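Local structure of cellulase CEL9M (Clostridium cellulolyticum, 1IA6) at residues A[107-112]-A[181-186]; A[216-221]-A[231-236]. The protein probably hydrolyses internal beta-1,4-glucosidic linkages in cellulose, lichenin and cereal beta-glucans, as a family 9 glycoside hydrolase with a barrel of alpha-helices. All coordinates share one frame; numbering follows the deposited sequence.

Contact 1: residues A[107-112]-A[181-186]; sequences KSHPNS and LNAAKE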
loop_
_atom_site.group_PDB
_atom_site.type_symbol
_atom_site.label_atom_id
_atom_site.label_comp_id
_atom_site.label_asym_id
_atom_site.label_seq_id
_atom_site.Cartn_x
_atom_site.Cartn_y
_atom_site.Cartn_z
ATOM N N LYS A 107 13.335 -11.882 6.807
ATOM C CA LYS A 107 13.821 -13.138 6.239
ATOM C C LYS A 107 14.510 -12.898 4.894
ATOM O O LYS A 107 15.437 -13.621 4.518
ATOM C CB LYS A 107 12.654 -14.118 6.061
ATOM C CG LYS A 107 12.058 -14.578 7.385
ATOM C CD LYS A 107 10.729 -15.296 7.206
ATOM C CE LYS A 107 10.875 -16.592 6.431
ATOM N NZ LYS A 107 9.568 -17.302 6.342
ATOM N N SER A 108 14.062 -11.872 4.180
ATOM C CA SER A 108 14.623 -11.535 2.875
ATOM C C SER A 108 15.943 -10.767 2.965
ATOM O O SER A 108 16.528 -10.426 1.941
ATOM C CB SER A 108 13.613 -10.708 2.068
ATOM O OG SER A 108 12.393 -11.411 1.890
ATOM N N HIS A 109 16.402 -10.498 4.184
ATOM C CA HIS A 109 17.649 -9.765 4.424
ATOM C C HIS A 109 18.584 -10.691 5.215
ATOM O O HIS A 109 18.797 -10.496 6.415
ATOM C CB HIS A 109 17.332 -8.494 5.227
ATOM C CG HIS A 109 18.497 -7.569 5.418
ATOM N ND1 HIS A 109 19.285 -7.135 4.375
ATOM C CD2 HIS A 109 18.973 -6.954 6.529
ATOM C CE1 HIS A 109 20.196 -6.292 4.831
ATOM N NE2 HIS A 109 20.027 -6.166 6.135
ATOM N N PRO A 110 19.143 -11.718 4.548
ATOM C CA PRO A 110 20.051 -12.707 5.147
ATOM C C PRO A 110 21.337 -12.159 5.767
ATOM O O PRO A 110 21.832 -12.703 6.754
ATOM C CB PRO A 110 20.318 -13.672 3.992
ATOM C CG PRO A 110 20.223 -12.790 2.796
ATOM C CD PRO A 110 18.995 -11.969 3.103
ATOM N N ASN A 111 21.883 -11.104 5.174
ATOM C CA ASN A 111 23.089 -10.468 5.696
ATOM C C ASN A 111 22.935 -8.959 5.534
ATOM O O ASN A 111 21.965 -8.498 4.934
ATOM C CB ASN A 111 24.346 -10.981 4.980
ATOM C CG ASN A 111 24.290 -10.795 3.481
ATOM O OD1 ASN A 111 24.209 -9.674 2.982
ATOM N ND2 ASN A 111 24.340 -11.902 2.748
ATOM N N SER A 112 23.882 -8.192 6.063
ATOM C CA SER A 112 23.792 -6.735 6.015
ATOM C C SER A 112 23.766 -6.066 4.642
ATOM O O SER A 112 23.298 -4.936 4.526
ATOM C CB SER A 112 24.924 -6.117 6.842
ATOM O OG SER A 112 26.181 -6.344 6.232
ATOM N N LEU A 181 14.259 -2.009 13.442
ATOM C CA LEU A 181 15.006 -0.766 13.269
ATOM C C LEU A 181 16.425 -1.033 12.760
ATOM O O LEU A 181 16.922 -0.315 11.891
ATOM C CB LEU A 181 15.072 0.020 14.586
ATOM C CG LEU A 181 15.747 1.397 14.512
ATOM C CD1 LEU A 181 14.964 2.305 13.567
ATOM C CD2 LEU A 181 15.812 2.019 15.903
ATOM N N ASN A 182 17.088 -2.054 13.302
ATOM C CA ASN A 182 18.440 -2.362 12.846
ATOM C C ASN A 182 18.424 -2.731 11.364
ATOM O O ASN A 182 19.302 -2.315 10.608
ATOM C CB ASN A 182 19.053 -3.503 13.664
ATOM C CG ASN A 182 19.424 -3.073 15.073
ATOM O OD1 ASN A 182 19.691 -1.898 15.320
ATOM N ND2 ASN A 182 19.463 -4.028 15.998
ATOM N N ALA A 183 17.428 -3.505 10.946
ATOM C CA ALA A 183 17.325 -3.889 9.538
ATOM C C ALA A 183 17.026 -2.650 8.700
ATOM O O ALA A 183 17.573 -2.480 7.613
ATOM C CB ALA A 183 16.221 -4.927 9.345
ATOM N N ALA A 184 16.162 -1.781 9.219
ATOM C CA ALA A 184 15.794 -0.557 8.514
ATOM C C ALA A 184 17.017 0.319 8.253
ATOM O O ALA A 184 17.142 0.925 7.190
ATOM C CB ALA A 184 14.760 0.220 9.321
ATOM N N LYS A 185 17.917 0.387 9.230
ATOM C CA LYS A 185 19.123 1.193 9.088
ATOM C C LYS A 185 20.019 0.632 7.999
ATOM O O LYS A 185 20.608 1.381 7.220
ATOM C CB LYS A 185 19.904 1.236 10.403
ATOM C CG LYS A 185 19.268 2.079 11.489
ATOM C CD LYS A 185 20.085 1.994 12.770
ATOM C CE LYS A 185 19.488 2.845 13.876
ATOM N NZ LYS A 185 20.273 2.715 15.140
ATOM N N GLU A 186 20.117 -0.692 7.949
ATOM C CA GLU A 186 20.962 -1.350 6.957
ATOM C C GLU A 186 20.417 -1.237 5.538
ATOM O O GLU A 186 21.178 -1.026 4.596
ATOM C CB GLU A 186 21.153 -2.822 7.319
ATOM C CG GLU A 186 21.726 -3.038 8.710
ATOM C CD GLU A 186 22.004 -4.498 9.003
ATOM O OE1 GLU A 186 21.220 -5.357 8.546
ATOM O OE2 GLU A 186 22.998 -4.785 9.701
HETATM O O HOH W 1 24.001 -2.035 4.943
#

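Contact 2: residues A[216-221]-A[231-236]; sequences AATWLY and TDAEQF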
loop_
_atom_site.group_PDB
_atom_site.type_symbol
_atom_site.label_atom_id
_atom_site.label_comp_id
_atom_site.label_asym_id
_atom_site.label_seq_id
_atom_site.Cartn_x
_atom_site.Cartn_y
_atom_site.Cartn_z
ATOM N N ALA A 216 12.296 7.576 3.654
ATOM C CA ALA A 216 12.875 6.638 4.610
ATOM C C ALA A 216 13.733 7.373 5.636
ATOM O O ALA A 216 13.743 7.025 6.816
ATOM C CB ALA A 216 13.715 5.593 3.878
ATOM N N ALA A 217 14.445 8.397 5.174
ATOM C CA ALA A 217 15.308 9.186 6.042
ATOM C C ALA A 217 14.519 9.934 7.115
ATOM O O ALA A 217 14.960 10.019 8.260
ATOM C CB ALA A 217 16.127 10.173 5.204
ATOM N N THR A 218 13.351 10.472 6.762
ATOM C CA THR A 218 12.565 11.200 7.753
ATOM C C THR A 218 12.098 10.273 8.875
ATOM O O THR A 218 12.009 10.690 10.028
ATOM C CB THR A 218 11.330 11.915 7.139
ATOM O OG1 THR A 218 10.383 10.950 6.670
ATOM C CG2 THR A 218 11.754 12.824 5.987
ATOM N N TRP A 219 11.807 9.018 8.548
ATOM C CA TRP A 219 11.366 8.081 9.575
ATOM C C TRP A 219 12.523 7.665 10.477
ATOM O O TRP A 219 12.351 7.518 11.686
ATOM C CB TRP A 219 10.693 6.860 8.939
ATOM C CG TRP A 219 9.328 7.205 8.438
ATOM C CD1 TRP A 219 8.919 7.268 7.137
ATOM C CD2 TRP A 219 8.215 7.635 9.231
ATOM N NE1 TRP A 219 7.621 7.718 7.070
ATOM C CE2 TRP A 219 7.165 7.952 8.341
ATOM C CE3 TRP A 219 8.003 7.788 10.611
ATOM C CZ2 TRP A 219 5.919 8.415 8.784
ATOM C CZ3 TRP A 219 6.765 8.251 11.052
ATOM C CH2 TRP A 219 5.738 8.559 10.138
ATOM N N LEU A 220 13.705 7.485 9.900
ATOM C CA LEU A 220 14.856 7.116 10.710
ATOM C C LEU A 220 15.165 8.260 11.671
ATOM O O LEU A 220 15.650 8.034 12.779
ATOM C CB LEU A 220 16.058 6.789 9.819
ATOM C CG LEU A 220 15.975 5.362 9.253
ATOM C CD1 LEU A 220 16.961 5.175 8.113
ATOM C CD2 LEU A 220 16.238 4.366 10.372
ATOM N N TYR A 221 14.873 9.492 11.258
ATOM C CA TYR A 221 15.101 10.633 12.140
ATOM C C TYR A 221 14.116 10.565 13.307
ATOM O O TYR A 221 14.493 10.718 14.464
ATOM C CB TYR A 221 14.900 11.959 11.407
ATOM C CG TYR A 221 14.949 13.146 12.348
ATOM C CD1 TYR A 221 16.141 13.516 12.971
ATOM C CD2 TYR A 221 13.794 13.866 12.655
ATOM C CE1 TYR A 221 16.181 14.578 13.882
ATOM C CE2 TYR A 221 13.820 14.926 13.564
ATOM C CZ TYR A 221 15.015 15.276 14.172
ATOM O OH TYR A 221 15.044 16.322 15.067
ATOM N N THR A 231 19.687 15.708 7.064
ATOM C CA THR A 231 20.649 16.318 6.161
ATOM C C THR A 231 20.593 15.516 4.856
ATOM O O THR A 231 20.598 16.091 3.770
ATOM C CB THR A 231 22.079 16.280 6.755
ATOM O OG1 THR A 231 22.109 17.035 7.974
ATOM C CG2 THR A 231 23.083 16.873 5.781
ATOM N N ASP A 232 20.518 14.189 4.972
ATOM C CA ASP A 232 20.434 13.317 3.796
ATOM C C ASP A 232 19.132 13.578 3.047
ATOM O O ASP A 232 19.123 13.757 1.829
ATOM C CB ASP A 232 20.430 11.831 4.188
ATOM C CG ASP A 232 21.788 11.319 4.619
ATOM O OD1 ASP A 232 22.798 12.022 4.419
ATOM O OD2 ASP A 232 21.836 10.188 5.151
ATOM N N ALA A 233 18.031 13.584 3.790
ATOM C CA ALA A 233 16.709 13.785 3.209
ATOM C C ALA A 233 16.582 15.037 2.356
ATOM O O ALA A 233 16.041 14.985 1.250
ATOM C CB ALA A 233 15.655 13.793 4.306
ATOM N N GLU A 234 17.077 16.164 2.855
ATOM C CA GLU A 234 16.975 17.404 2.101
ATOM C C GLU A 234 17.749 17.348 0.790
ATOM O O GLU A 234 17.399 18.022 -0.178
ATOM C CB GLU A 234 17.452 18.582 2.951
ATOM C CG GLU A 234 16.640 18.759 4.226
ATOM C CD GLU A 234 16.588 20.197 4.689
ATOM O OE1 GLU A 234 15.949 21.018 3.997
ATOM O OE2 GLU A 234 17.187 20.507 5.742
ATOM N N GLN A 235 18.795 16.533 0.761
ATOM C CA GLN A 235 19.611 16.381 -0.431
ATOM C C GLN A 235 18.958 15.418 -1.430
ATOM O O GLN A 235 18.913 15.693 -2.627
ATOM C CB GLN A 235 20.997 15.869 -0.037
ATOM C CG GLN A 235 21.938 15.629 -1.197
ATOM C CD GLN A 235 23.241 14.990 -0.754
ATOM O OE1 GLN A 235 23.669 13.978 -1.313
ATOM N NE2 GLN A 235 23.880 15.579 0.253
ATOM N N PHE A 236 18.434 14.301 -0.935
ATOM C CA PHE A 236 17.811 13.312 -1.809
ATOM C C PHE A 236 16.508 13.755 -2.462
ATOM O O PHE A 236 16.237 13.413 -3.612
ATOM C CB PHE A 236 17.557 12.007 -1.048
ATOM C CG PHE A 236 18.805 11.334 -0.561
ATOM C CD1 PHE A 236 19.941 11.279 -1.361
ATOM C CD2 PHE A 236 18.840 10.737 0.695
ATOM C CE1 PHE A 236 21.096 10.635 -0.916
ATOM C CE2 PHE A 236 19.988 10.092 1.146
ATOM C CZ PHE A 236 21.116 10.042 0.340
#

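Contact 1: residues A[107-112]-A[181-186]
A histidine-carboxylate hydrogen bond ties the loop after helix 91-107 to the flank of helix 174-193, with His109 on the loop and Glu186 on the helix. His109 NE2 donates to Glu186 OE1 over 2.8 Å, bent to 145°. The acceptor lies almost in the imidazole plane, whereas the carboxylate is approached on its anti side and somewhat out of its own plane, the two planes being 74° apart. With CG anti to the backbone N (chi1 -174°), the His109 ring reaches the helix, where CD2 comes within 4.4 Å of Ala183 CB. ND1 is hydrogen-bonded to the carbonyl oxygen of Thr114, so both nitrogens are engaged, which should restrict ring rotation; as both partners are acceptors, the imidazole is probably doubly protonated, a state the carboxylate would favour. Glu186 OE2 has a carbon neighbour, Ser112 CB, at 3.7 Å. A water donates to Ser112 O and Glu186 O, each at 3.0 Å, bridging the two backbones. Leu187 and Met190 also pack against the His109 side chain. Distant from the metal sites and probable catalytic residues, this His-carboxylate pair joins loop to helix in the (alpha/alpha)6 barrel of glycoside hydrolase family 9.

Contact 2: residues A[216-221]-A[231-236]
Ala217 and Ala233 meet methyl to methyl where two consecutive helices, 210-224 and 228-236, come together, illustrating how small side chains permit close helix packing. Their CB atoms are 3.8 Å apart, and the backbones approach to 5.6 Å between Ala217 CA and Ala233 CA. The Ala217 methyl also reaches the opposing main chain, with its CB 4.2 Å from Ala233 N. Beside this tight point the packing slackens: Thr218 CG2 lies 4.4 Å from Ala233 CB. A chi1 of 67° sets OG1 between the backbone N and carbonyl carbon of Thr218, where it hydrogen-bonds to the carbonyl oxygen of Trp215 in its own helix, while the methyl branch is left for the interface. No hydrogen bond crosses between the segments. In contrast to the buried alanines, Thr231 and Gln235 are exposed on the outer side of helix 228-236, and Asp232 and Glu234 are partly exposed, forming salt bridges with Lys192 and Lys273 respectively. The helix pair is flanked by two others: Tyr188 of helix 174-193 touches Ala217 and Phe236, while Leu267 of helix 260-271 touches Thr218 and Ala233, so the alanine contact sits between these neighbouring barrel helices.

Contacts 1 and 2 lie in series along the chain, the first closing before the second opens, with centres about 18 Å apart. Helix 174-193 supplies the later segment of contact 1 and helix 210-224 the earlier one of contact 2; these two helices follow each other in the chain and touch directly. Leu220 CD2 packs 4.0 Å from Leu181 CD1 and equally close to Lys185 CG. The polar loop attachment is thereby joined to the alanine-mediated helix pairing through the Leu220 side chain. Each contact centre lies about 21 Å from the centre of the chain, so together they trace successive connections through an outlying part of the mainly helical catalytic module.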